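Local coordinates for protein ATP-citrate lyase beta-subunit (Chlorobium limicola, PDB 6HXJ) that probably takes part, as the beta-subunit, in the ATP-driven cleavage of citrate with coenzyme A to oxaloacetate and acetyl-CoA, at residues A[279-284]-A[391-396]; A[313-318]-A[350-355]. One frame throughout, in Å; residues are numbered along the deposited sequence.

Interaction 1: residues A[279-284]-A[391-396]; sequences VARGGT and IVDLAM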
ATOM      1  N   VAL A 279      66.670 -23.112 -16.949  1.00100.79           N
ATOM      2  CA  VAL A 279      67.647 -24.203 -16.774  1.00102.68           C
ATOM      3  C   VAL A 279      68.467 -24.399 -18.059  1.00109.70           C
ATOM      4  O   VAL A 279      69.697 -24.413 -18.003  1.00112.04           O
ATOM      5  CB  VAL A 279      66.965 -25.519 -16.305  1.00104.74           C
ATOM      6  CG1 VAL A 279      67.974 -26.659 -16.193  1.00107.71           C
ATOM      7  CG2 VAL A 279      66.240 -25.322 -14.983  1.00102.15           C
ATOM      8  N   ALA A 280      67.764 -24.517 -19.213  1.00107.12           N
ATOM      9  CA  ALA A 280      68.341 -24.701 -20.546  1.00110.72           C
ATOM     10  C   ALA A 280      69.292 -23.550 -20.919  1.00117.78           C
ATOM     11  O   ALA A 280      70.358 -23.808 -21.491  1.00121.17           O
ATOM     12  CB  ALA A 280      67.236 -24.852 -21.593  1.00109.81           C
ATOM     13  N   ARG A 281      68.930 -22.299 -20.543  1.00112.36           N
ATOM     14  CA  ARG A 281      69.721 -21.103 -20.810  1.00114.37           C
ATOM     15  C   ARG A 281      70.878 -20.902 -19.799  1.00121.07           C
ATOM     16  O   ARG A 281      71.553 -19.867 -19.828  1.00122.90           O
ATOM     17  CB  ARG A 281      68.824 -19.858 -20.933  1.00112.82           C
ATOM     18  CG  ARG A 281      67.886 -19.841 -22.161  1.00123.83           C
ATOM     19  CD  ARG A 281      68.576 -19.732 -23.515  1.00139.35           C
ATOM     20  NE  ARG A 281      68.735 -21.035 -24.172  1.00149.49           N
ATOM     21  CZ  ARG A 281      67.973 -21.478 -25.172  1.00157.16           C
ATOM     22  NH1 ARG A 281      66.979 -20.734 -25.640  1.00142.54           N
ATOM     23  NH2 ARG A 281      68.205 -22.667 -25.714  1.00137.43           N
ATOM     24  N   GLY A 282      71.124 -21.907 -18.955  1.00117.31           N
ATOM     25  CA  GLY A 282      72.204 -21.907 -17.975  1.00119.08           C
ATOM     26  C   GLY A 282      71.838 -21.353 -16.619  1.00120.36           C
ATOM     27  O   GLY A 282      72.536 -21.619 -15.638  1.00121.20           O
ATOM     28  N   GLY A 283      70.751 -20.580 -16.570  1.00113.45           N
ATOM     29  CA  GLY A 283      70.247 -19.926 -15.369  1.00110.57           C
ATOM     30  C   GLY A 283      69.841 -20.829 -14.219  1.00111.85           C
ATOM     31  O   GLY A 283      69.875 -22.064 -14.324  1.00111.19           O
ATOM     32  N   THR A 284      69.479 -20.186 -13.101  1.00106.55           N
ATOM     33  CA  THR A 284      69.037 -20.841 -11.871  1.00104.98           C
ATOM     34  C   THR A 284      67.685 -20.266 -11.471  1.00105.99           C
ATOM     35  O   THR A 284      67.516 -19.039 -11.462  1.00104.08           O
ATOM     36  CB  THR A 284      70.080 -20.662 -10.749  1.00111.20           C
ATOM     37  OG1 THR A 284      70.448 -19.285 -10.637  1.00108.94           O
ATOM     38  CG2 THR A 284      71.309 -21.527 -10.942  1.00111.39           C
ATOM     39  N   ILE A 391      61.710 -14.138 -23.350  1.00108.31           N
ATOM     40  CA  ILE A 391      62.068 -13.088 -22.386  1.00107.85           C
ATOM     41  C   ILE A 391      63.159 -13.605 -21.448  1.00111.81           C
ATOM     42  O   ILE A 391      63.935 -12.807 -20.933  1.00114.23           O
ATOM     43  CB  ILE A 391      60.870 -12.467 -21.625  1.00108.03           C
ATOM     44  CG1 ILE A 391      59.956 -13.538 -20.972  1.00104.99           C
ATOM     45  CG2 ILE A 391      60.095 -11.516 -22.540  1.00109.41           C
ATOM     46  CD1 ILE A 391      59.001 -13.012 -19.881  1.00110.74           C
ATOM     47  N   VAL A 392      63.252 -14.945 -21.278  1.00106.15           N
ATOM     48  CA  VAL A 392      64.269 -15.624 -20.470  1.00106.74           C
ATOM     49  C   VAL A 392      65.657 -15.371 -21.092  1.00118.61           C
ATOM     50  O   VAL A 392      66.624 -15.183 -20.360  1.00120.37           O
ATOM     51  CB  VAL A 392      63.927 -17.137 -20.313  1.00107.31           C
ATOM     52  CG1 VAL A 392      65.102 -17.946 -19.782  1.00108.39           C
ATOM     53  CG2 VAL A 392      62.687 -17.345 -19.448  1.00103.38           C
ATOM     54  N   ASP A 393      65.731 -15.290 -22.428  1.00119.62           N
ATOM     55  CA  ASP A 393      66.984 -15.033 -23.153  1.00125.10           C
ATOM     56  C   ASP A 393      67.444 -13.604 -22.898  1.00131.24           C
ATOM     57  O   ASP A 393      68.590 -13.384 -22.490  1.00133.75           O
ATOM     58  CB  ASP A 393      66.816 -15.288 -24.666  1.00129.39           C
ATOM     59  CG  ASP A 393      66.251 -16.653 -25.100  1.00144.39           C
ATOM     60  OD1 ASP A 393      66.032 -17.527 -24.219  1.00143.60           O
ATOM     61  OD2 ASP A 393      66.017 -16.843 -26.323  1.00152.93           O
ATOM     62  N   LEU A 394      66.512 -12.652 -23.068  1.00125.74           N
ATOM     63  CA  LEU A 394      66.711 -11.223 -22.857  1.00126.77           C
ATOM     64  C   LEU A 394      67.177 -10.934 -21.429  1.00130.87           C
ATOM     65  O   LEU A 394      67.991 -10.027 -21.213  1.00134.68           O
ATOM     66  CB  LEU A 394      65.412 -10.478 -23.168  1.00124.37           C
ATOM     67  CG  LEU A 394      65.268  -9.985 -24.607  1.00130.47           C
ATOM     68  CD1 LEU A 394      65.103 -11.124 -25.612  1.00130.20           C
ATOM     69  CD2 LEU A 394      64.112  -9.065 -24.725  1.00129.76           C
ATOM     70  N   ALA A 395      66.688 -11.747 -20.468  1.00122.31           N
ATOM     71  CA  ALA A 395      67.022 -11.659 -19.055  1.00120.76           C
ATOM     72  C   ALA A 395      68.414 -12.245 -18.787  1.00127.42           C
ATOM     73  O   ALA A 395      69.172 -11.654 -18.014  1.00129.19           O
ATOM     74  CB  ALA A 395      65.975 -12.377 -18.229  1.00117.27           C
ATOM     75  N   MET A 396      68.759 -13.389 -19.440  1.00124.35           N
ATOM     76  CA  MET A 396      70.060 -14.064 -19.322  1.00127.33           C
ATOM     77  C   MET A 396      71.182 -13.181 -19.869  1.00136.62           C
ATOM     78  O   MET A 396      72.272 -13.137 -19.297  1.00137.90           O
ATOM     79  CB  MET A 396      70.060 -15.401 -20.082  1.00129.63           C
ATOM     80  CG  MET A 396      69.289 -16.535 -19.401  1.00130.17           C
ATOM     81  SD  MET A 396      69.687 -16.941 -17.669  1.00134.07           S
ATOM     82  CE  MET A 396      71.500 -17.252 -17.782  1.00136.05           C
TER

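Interaction 2: residues A[313-318]-A[350-355]; sequences IKHIIV and GVKIWV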
ATOM      1  N   ILE A 313      67.664 -12.184  -5.736  1.00109.65           N
ATOM      2  CA  ILE A 313      67.028 -12.365  -7.035  1.00105.60           C
ATOM      3  C   ILE A 313      67.414 -11.198  -7.955  1.00108.65           C
ATOM      4  O   ILE A 313      67.348 -10.034  -7.554  1.00109.32           O
ATOM      5  CB  ILE A 313      65.506 -12.652  -6.953  1.00105.15           C
ATOM      6  CG1 ILE A 313      64.703 -11.489  -6.345  1.00105.08           C
ATOM      7  CG2 ILE A 313      65.256 -13.954  -6.206  1.00105.19           C
ATOM      8  CD1 ILE A 313      63.226 -11.528  -6.647  1.00109.12           C
ATOM      9  N   LYS A 314      67.852 -11.507  -9.173  1.00104.27           N
ATOM     10  CA  LYS A 314      68.296 -10.474 -10.111  1.00105.67           C
ATOM     11  C   LYS A 314      67.203 -10.019 -11.091  1.00108.02           C
ATOM     12  O   LYS A 314      67.105  -8.820 -11.350  1.00107.86           O
ATOM     13  CB  LYS A 314      69.587 -10.902 -10.851  1.00109.70           C
ATOM     14  CG  LYS A 314      70.847 -10.768  -9.993  1.00117.60           C
ATOM     15  CD  LYS A 314      71.844 -11.918 -10.192  1.00123.61           C
ATOM     16  CE  LYS A 314      73.210 -11.475 -10.680  1.00129.69           C
ATOM     17  NZ  LYS A 314      73.988 -10.738  -9.645  1.00135.35           N
ATOM     18  N   HIS A 315      66.405 -10.965 -11.657  1.00103.28           N
ATOM     19  CA  HIS A 315      65.321 -10.691 -12.622  1.00101.02           C
ATOM     20  C   HIS A 315      64.027 -11.269 -12.103  1.00 99.75           C
ATOM     21  O   HIS A 315      64.052 -12.242 -11.350  1.00 97.16           O
ATOM     22  CB  HIS A 315      65.621 -11.328 -14.011  1.00102.34           C
ATOM     23  CG  HIS A 315      66.995 -11.038 -14.522  1.00109.94           C
ATOM     24  ND1 HIS A 315      67.290  -9.837 -15.147  1.00114.53           N
ATOM     25  CD2 HIS A 315      68.135 -11.760 -14.396  1.00113.62           C
ATOM     26  CE1 HIS A 315      68.586  -9.884 -15.420  1.00117.00           C
ATOM     27  NE2 HIS A 315      69.137 -11.021 -14.989  1.00117.03           N
ATOM     28  N   ILE A 316      62.891 -10.706 -12.541  1.00 96.19           N
ATOM     29  CA  ILE A 316      61.553 -11.256 -12.257  1.00 94.30           C
ATOM     30  C   ILE A 316      60.935 -11.587 -13.628  1.00 98.36           C
ATOM     31  O   ILE A 316      60.926 -10.724 -14.512  1.00 98.70           O
ATOM     32  CB  ILE A 316      60.586 -10.345 -11.411  1.00 97.30           C
ATOM     33  CG1 ILE A 316      61.216  -9.822 -10.091  1.00 98.67           C
ATOM     34  CG2 ILE A 316      59.227 -11.055 -11.124  1.00 96.73           C
ATOM     35  CD1 ILE A 316      60.481  -8.642  -9.492  1.00 91.05           C
ATOM     36  N   ILE A 317      60.467 -12.850 -13.805  1.00 93.63           N
ATOM     37  CA  ILE A 317      59.828 -13.277 -15.038  1.00 92.12           C
ATOM     38  C   ILE A 317      58.332 -13.344 -14.812  1.00 95.14           C
ATOM     39  O   ILE A 317      57.824 -14.285 -14.196  1.00 93.05           O
ATOM     40  CB  ILE A 317      60.424 -14.583 -15.664  1.00 95.38           C
ATOM     41  CG1 ILE A 317      61.966 -14.534 -15.843  1.00 97.70           C
ATOM     42  CG2 ILE A 317      59.732 -14.959 -16.982  1.00 94.89           C
ATOM     43  CD1 ILE A 317      62.566 -13.390 -16.649  1.00103.74           C
ATOM     44  N   VAL A 318      57.637 -12.305 -15.294  1.00 92.84           N
ATOM     45  CA  VAL A 318      56.188 -12.175 -15.214  1.00 91.01           C
ATOM     46  C   VAL A 318      55.693 -12.614 -16.586  1.00 95.18           C
ATOM     47  O   VAL A 318      55.419 -11.785 -17.458  1.00 96.81           O
ATOM     48  CB  VAL A 318      55.738 -10.731 -14.815  1.00 96.14           C
ATOM     49  CG1 VAL A 318      54.233 -10.662 -14.595  1.00 94.42           C
ATOM     50  CG2 VAL A 318      56.468 -10.250 -13.566  1.00 97.81           C
ATOM     51  N   GLY A 350      67.264  -2.507  -7.862  1.00122.25           N
ATOM     52  CA  GLY A 350      68.172  -3.037  -8.870  1.00122.09           C
ATOM     53  C   GLY A 350      67.616  -4.146  -9.734  1.00122.67           C
ATOM     54  O   GLY A 350      68.102  -4.361 -10.850  1.00122.71           O
ATOM     55  N   VAL A 351      66.586  -4.856  -9.241  1.00116.35           N
ATOM     56  CA  VAL A 351      65.934  -5.949  -9.965  1.00112.45           C
ATOM     57  C   VAL A 351      65.190  -5.437 -11.212  1.00115.08           C
ATOM     58  O   VAL A 351      64.554  -4.374 -11.181  1.00114.98           O
ATOM     59  CB  VAL A 351      65.030  -6.825  -9.063  1.00113.55           C
ATOM     60  CG1 VAL A 351      65.807  -7.394  -7.886  1.00114.42           C
ATOM     61  CG2 VAL A 351      63.850  -6.024  -8.575  1.00113.11           C
ATOM     62  N   LYS A 352      65.390  -6.139 -12.323  1.00111.09           N
ATOM     63  CA  LYS A 352      64.743  -5.856 -13.598  1.00110.14           C
ATOM     64  C   LYS A 352      63.539  -6.801 -13.678  1.00111.64           C
ATOM     65  O   LYS A 352      63.640  -7.966 -13.289  1.00109.86           O
ATOM     66  CB  LYS A 352      65.719  -6.084 -14.778  1.00113.63           C
ATOM     67  CG  LYS A 352      66.913  -5.130 -14.771  1.00121.91           C
ATOM     68  CD  LYS A 352      67.996  -5.519 -15.767  1.00129.45           C
ATOM     69  CE  LYS A 352      69.219  -4.634 -15.658  1.00137.61           C
ATOM     70  NZ  LYS A 352      69.035  -3.326 -16.348  1.00144.31           N
ATOM     71  N   ILE A 353      62.397  -6.297 -14.126  1.00107.63           N
ATOM     72  CA  ILE A 353      61.172  -7.086 -14.275  1.00104.53           C
ATOM     73  C   ILE A 353      60.967  -7.304 -15.777  1.00110.09           C
ATOM     74  O   ILE A 353      61.124  -6.362 -16.558  1.00111.44           O
ATOM     75  CB  ILE A 353      59.941  -6.402 -13.571  1.00106.47           C
ATOM     76  CG1 ILE A 353      60.190  -6.246 -12.043  1.00107.37           C
ATOM     77  CG2 ILE A 353      58.641  -7.178 -13.815  1.00103.60           C
ATOM     78  CD1 ILE A 353      59.295  -5.292 -11.288  1.00108.49           C
ATOM     79  N   TRP A 354      60.645  -8.558 -16.178  1.00105.61           N
ATOM     80  CA  TRP A 354      60.390  -8.957 -17.568  1.00104.42           C
ATOM     81  C   TRP A 354      58.951  -9.433 -17.685  1.00102.20           C
ATOM     82  O   TRP A 354      58.570 -10.419 -17.053  1.00 99.66           O
ATOM     83  CB  TRP A 354      61.381 -10.045 -18.022  1.00104.43           C
ATOM     84  CG  TRP A 354      62.821  -9.661 -17.847  1.00109.20           C
ATOM     85  CD1 TRP A 354      63.603  -9.858 -16.744  1.00112.92           C
ATOM     86  CD2 TRP A 354      63.627  -8.955 -18.789  1.00112.77           C
ATOM     87  NE1 TRP A 354      64.857  -9.344 -16.954  1.00116.02           N
ATOM     88  CE2 TRP A 354      64.906  -8.788 -18.206  1.00119.47           C
ATOM     89  CE3 TRP A 354      63.407  -8.481 -20.098  1.00115.78           C
ATOM     90  CZ2 TRP A 354      65.958  -8.151 -18.877  1.00122.90           C
ATOM     91  CZ3 TRP A 354      64.448  -7.849 -20.763  1.00121.55           C
ATOM     92  CH2 TRP A 354      65.708  -7.691 -20.155  1.00124.77           C
ATOM     93  N   VAL A 355      58.145  -8.703 -18.459  1.00 96.74           N
ATOM     94  CA  VAL A 355      56.731  -8.986 -18.646  1.00 93.41           C
ATOM     95  C   VAL A 355      56.449  -9.420 -20.084  1.00 96.80           C
ATOM     96  O   VAL A 355      56.878  -8.756 -21.033  1.00 98.33           O
ATOM     97  CB  VAL A 355      55.833  -7.784 -18.206  1.00 96.66           C
ATOM     98  CG1 VAL A 355      54.349  -8.121 -18.306  1.00 93.61           C
ATOM     99  CG2 VAL A 355      56.165  -7.339 -16.794  1.00 97.29           C
TER

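Interaction 1: residues A[279-284]-A[391-396]
Helix 268-280 ends in this contact: Arg281 is the first residue to leave helical angles, Gly282 N still bonds back to Val279 O at 3.0 Å, and the chain then runs through Gly283 past one side of helix 391-397, with Arg281 and Asp393 CA atoms 7.1 Å apart. Arg281 reaches across from the helix end. Its CG stands anti to the carbonyl carbon and the chain bends at chi2 and chi3, so that the side chain crosses that of Val392 at about a right angle, CG against CG1, and CD comes 3.4 Å from Asp393 OD1. The same OD1 lies at the edge of the guanidinium, in its plane, and forms a long salt bridge to NH1 at 3.6 Å. The carboxylate is turned 59° from the guanidinium, so the two groups do not meet as a flat two-bonded pair. Val392 also packs on Tyr274, Ala277 and Val278, joining the last helix of the citrate-binding region to helix 268-280 on one side of the mixed sheet. One turn on, Met396 folds back at chi2 and chi3 over the turn. Its CG touches Arg281 CB at 3.7 Å, CE sits 3.3 Å from Arg281 O, and SD lies 3.8 Å from Gly283 CA. An alanine in place of Met396 would lack CG, SD and CE and would probably leave the Arg281-Gly283 turn less firmly packed against helix 391-397. Gly283, without a side chain, lets SD come close to its CA, and Gly282 before it takes a positive phi (91°).

Interaction 2: residues A[313-318]-A[350-355]
Strands 315-318 and 352-355 run parallel, 17° apart in direction, as neighbours in a right-handed beta-alpha-beta crossover whose connecting helix is 328-344. From His315 with Lys352 to Val318 with Val355 the residues pair in register, and a ladder of backbone bonds closes the seam. A weak bond from Lys352 N to Lys314 O is followed by Ile316 N to Lys352 O, Trp354 N to Ile316 O and Val318 N to Trp354 O, these three nearly along the C=O axis and the last two at 2.7 Å. On the face of Ile316, Val318, Ile353 and Val355 the branches mesh. Ile316 and Ile353 lie side by side, both with CG1 anti to the carbonyl carbon, and the CD1 tip of Ile316 fits against CG1 of Ile353 at 3.5 Å. Further along, CG2 of Ile353 reaches CG2 of Val318 at 3.8 Å, so Ile353 touches one neighbour with each branch, and Val318 CB meets Val355 CG2 at 4.0 Å. Phe339 of helix 328-344 packs on Ile316, Val318 and Ile353. Ahead of the strand, Val351 points its CG1 at the backbone, 3.1 Å from Ile313 O. The other face carries His315, Ile317, Lys352 and Trp354. Here CD1 of Ile317 nudges obliquely against the indole at Trp354 CD1, 3.7 Å away, while His315 lies alongside the indole on the pyrrole side, the two planes 49° apart. The Trp354 ring also stacks on that of His380 in strand 378-382. His315 ND1 sits in the indole plane at its edge, 3.1 Å from Trp354 NE1.

In the fold
Interaction 2 is nested inside the loop closed by interaction 1: helix 268-280 and its turn come first, then strand 315-318, strand 352-356, and finally helix 391-397. Their centres lie about 12 Å apart, and all four segments belong to the citrate-binding region. Helix 391-397 connects them. Its Ile391, Leu394 and Ala395 pack on the mixed-sheet face bearing His315, Ile317 and Trp354, while Val392, Asp393 and Met396 meet helix 268-280 and the turn that follows it. Helix 391-397, with helix 268-280 beside it, covers this face, and helix 328-344 packs on the other. Interaction 2 is thus buried, a bound citrate anion about 11 Å from the Val318 side chain, while interaction 1 lies at the surface.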